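Local coordinates for polyguluronate lyase (Corynebacterium sp., PDB 1UAI), which probably cleaves the poly(alpha-L-guluronate) blocks of alginate as a lyase with a jellyroll beta-sandwich fold, at residues Phe99-Asn104 against Thr156-Lys161. Sequence-based numbering, arbitrary orientation.
Sequences FREAFN and TVFEGK
Phe158 lies between Phe99 and Phe103, touching both, on one face of an antiparallel strand pair. Its CE1 meets Phe99 CE1 at 3.7 Å, with the two ring planes steeply inclined at 80°. On its other flank CE2 lies 3.6 Å from Phe103 CE2, a rim-to-rim meeting in which neither ring covers the other. Glu101 runs beside Phe158, pointing the same way, its CG against the ring's CZ and its carboxylate turned almost perpendicular to the ring. Phe99 also folds back over its partner strand: with CG held between backbone N and carbonyl carbon (chi1 65°), the ring lays one face on Gly160, whose CA sits 3.9 Å from the ring centroid in a CH-pi contact, offset toward the rim.

On the opposite face of the strand pair, Arg100 and Glu159 form a salt bridge. Arg100 NE reaches the anti lone pair of Glu159 OE1 at 2.7 Å, NH2 adds a weak bond to the same oxygen, and guanidinium and carboxylate are nearly coplanar. In the backbone, Phe99 pairs with Gly160 and Glu101 with Phe158 through two hydrogen bonds each, while Arg100 and Glu159 form the non-hydrogen-bonded pair between them. Further out, Ala102 CB packs 3.4 Å from Thr156 O, which accepts a hydrogen bond from Tyr152 OH. Phe128 meets Phe99 edge-to-face, and Ala116 and Leu113 of strand 112-119 touch Phe99 and Phe103 respectively. The aromatic cluster thus faces the opposing sheet, joining the two layers of the jellyroll beta-sandwich of this alginate lyase.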
loop_
_atom_site.group_PDB
_atom_site.type_symbol
_atom_site.label_atom_id
_atom_site.label_comp_id
_atom_site.label_asym_id
_atom_site.label_seq_id
_atom_site.Cartn_x
_atom_site.Cartn_y
_atom_site.Cartn_z
ATOM N N PHE A 99 -10.191 -2.296 2.381
ATOM C CA PHE A 99 -9.489 -1.157 2.938
ATOM C C PHE A 99 -10.175 0.140 2.554
ATOM O O PHE A 99 -10.894 0.206 1.557
ATOM C CB PHE A 99 -8.032 -1.143 2.448
ATOM C CG PHE A 99 -7.886 -0.934 0.963
ATOM C CD1 PHE A 99 -7.771 0.350 0.433
ATOM C CD2 PHE A 99 -7.883 -2.020 0.091
ATOM C CE1 PHE A 99 -7.656 0.545 -0.942
ATOM C CE2 PHE A 99 -7.771 -1.834 -1.282
ATOM C CZ PHE A 99 -7.657 -0.551 -1.800
ATOM N N ARG A 100 -9.983 1.157 3.383
ATOM C CA ARG A 100 -10.525 2.477 3.108
ATOM C C ARG A 100 -9.333 3.402 3.197
ATOM O O ARG A 100 -8.641 3.433 4.214
ATOM C CB ARG A 100 -11.582 2.878 4.134
ATOM C CG ARG A 100 -12.883 2.128 3.963
ATOM C CD ARG A 100 -13.934 2.581 4.951
ATOM N NE ARG A 100 -15.087 1.689 4.923
ATOM C CZ ARG A 100 -16.113 1.765 5.762
ATOM N NH1 ARG A 100 -16.132 2.700 6.702
ATOM N NH2 ARG A 100 -17.112 0.900 5.666
ATOM N N GLU A 101 -9.073 4.139 2.125
ATOM C CA GLU A 101 -7.935 5.037 2.122
ATOM C C GLU A 101 -8.189 6.235 1.237
ATOM O O GLU A 101 -9.181 6.299 0.504
ATOM C CB GLU A 101 -6.679 4.309 1.621
ATOM C CG GLU A 101 -6.732 3.908 0.148
ATOM C CD GLU A 101 -5.471 3.192 -0.322
ATOM O OE1 GLU A 101 -4.757 2.618 0.530
ATOM O OE2 GLU A 101 -5.197 3.183 -1.543
ATOM N N ALA A 102 -7.280 7.193 1.328
ATOM C CA ALA A 102 -7.336 8.385 0.508
ATOM C C ALA A 102 -5.907 8.727 0.119
ATOM O O ALA A 102 -4.983 8.568 0.921
ATOM C CB ALA A 102 -7.954 9.548 1.280
ATOM N N PHE A 103 -5.721 9.156 -1.126
ATOM C CA PHE A 103 -4.409 9.589 -1.595
ATOM C C PHE A 103 -4.410 11.075 -1.223
ATOM O O PHE A 103 -5.329 11.806 -1.607
ATOM C CB PHE A 103 -4.291 9.415 -3.112
ATOM C CG PHE A 103 -4.276 7.977 -3.567
ATOM C CD1 PHE A 103 -3.089 7.249 -3.595
ATOM C CD2 PHE A 103 -5.451 7.354 -3.979
ATOM C CE1 PHE A 103 -3.073 5.921 -4.030
ATOM C CE2 PHE A 103 -5.445 6.030 -4.414
ATOM C CZ PHE A 103 -4.254 5.314 -4.440
ATOM N N ASN A 104 -3.396 11.518 -0.486
ATOM C CA ASN A 104 -3.331 12.908 -0.027
ATOM C C ASN A 104 -2.352 13.814 -0.754
ATOM O O ASN A 104 -2.552 15.027 -0.811
ATOM C CB ASN A 104 -2.923 12.981 1.450
ATOM C CG ASN A 104 -3.724 12.067 2.346
ATOM O OD1 ASN A 104 -3.148 11.267 3.088
ATOM N ND2 ASN A 104 -5.046 12.192 2.309
ATOM N N THR A 156 -10.004 12.237 -0.957
ATOM C CA THR A 156 -11.307 11.590 -0.968
ATOM C C THR A 156 -11.124 10.141 -0.538
ATOM O O THR A 156 -10.340 9.397 -1.129
ATOM C CB THR A 156 -11.953 11.605 -2.364
ATOM O OG1 THR A 156 -12.045 12.953 -2.836
ATOM C CG2 THR A 156 -13.354 11.013 -2.300
ATOM N N VAL A 157 -11.847 9.746 0.501
ATOM C CA VAL A 157 -11.759 8.384 0.998
ATOM C C VAL A 157 -12.627 7.466 0.152
ATOM O O VAL A 157 -13.771 7.793 -0.166
ATOM C CB VAL A 157 -12.228 8.291 2.468
ATOM C CG1 VAL A 157 -12.167 6.845 2.949
ATOM C CG2 VAL A 157 -11.360 9.177 3.345
ATOM N N PHE A 158 -12.066 6.324 -0.232
ATOM C CA PHE A 158 -12.804 5.336 -1.006
ATOM C C PHE A 158 -12.552 3.982 -0.371
ATOM O O PHE A 158 -11.610 3.815 0.413
ATOM C CB PHE A 158 -12.355 5.327 -2.477
ATOM C CG PHE A 158 -10.947 4.836 -2.689
ATOM C CD1 PHE A 158 -10.685 3.485 -2.913
ATOM C CD2 PHE A 158 -9.882 5.727 -2.659
ATOM C CE1 PHE A 158 -9.376 3.034 -3.104
ATOM C CE2 PHE A 158 -8.575 5.288 -2.846
ATOM C CZ PHE A 158 -8.320 3.940 -3.070
ATOM N N GLU A 159 -13.413 3.025 -0.689
ATOM C CA GLU A 159 -13.271 1.683 -0.161
ATOM C C GLU A 159 -12.866 0.752 -1.291
ATOM O O GLU A 159 -13.570 0.631 -2.294
ATOM C CB GLU A 159 -14.585 1.212 0.467
ATOM C CG GLU A 159 -14.505 -0.164 1.111
ATOM C CD GLU A 159 -15.744 -0.498 1.919
ATOM O OE1 GLU A 159 -16.000 0.189 2.929
ATOM O OE2 GLU A 159 -16.467 -1.443 1.543
ATOM N N GLY A 160 -11.712 0.116 -1.134
ATOM C CA GLY A 160 -11.249 -0.817 -2.138
ATOM C C GLY A 160 -11.339 -2.219 -1.579
ATOM O O GLY A 160 -11.304 -2.418 -0.363
ATOM N N LYS A 161 -11.479 -3.197 -2.462
ATOM C CA LYS A 161 -11.542 -4.578 -2.021
ATOM C C LYS A 161 -10.985 -5.534 -3.057
ATOM O O LYS A 161 -11.243 -5.393 -4.253
ATOM C CB LYS A 161 -12.983 -4.993 -1.693
ATOM C CG LYS A 161 -13.099 -6.437 -1.195
ATOM C CD LYS A 161 -14.493 -6.786 -0.689
ATOM C CE LYS A 161 -15.523 -6.809 -1.805
ATOM N NZ LYS A 161 -16.855 -7.262 -1.309
#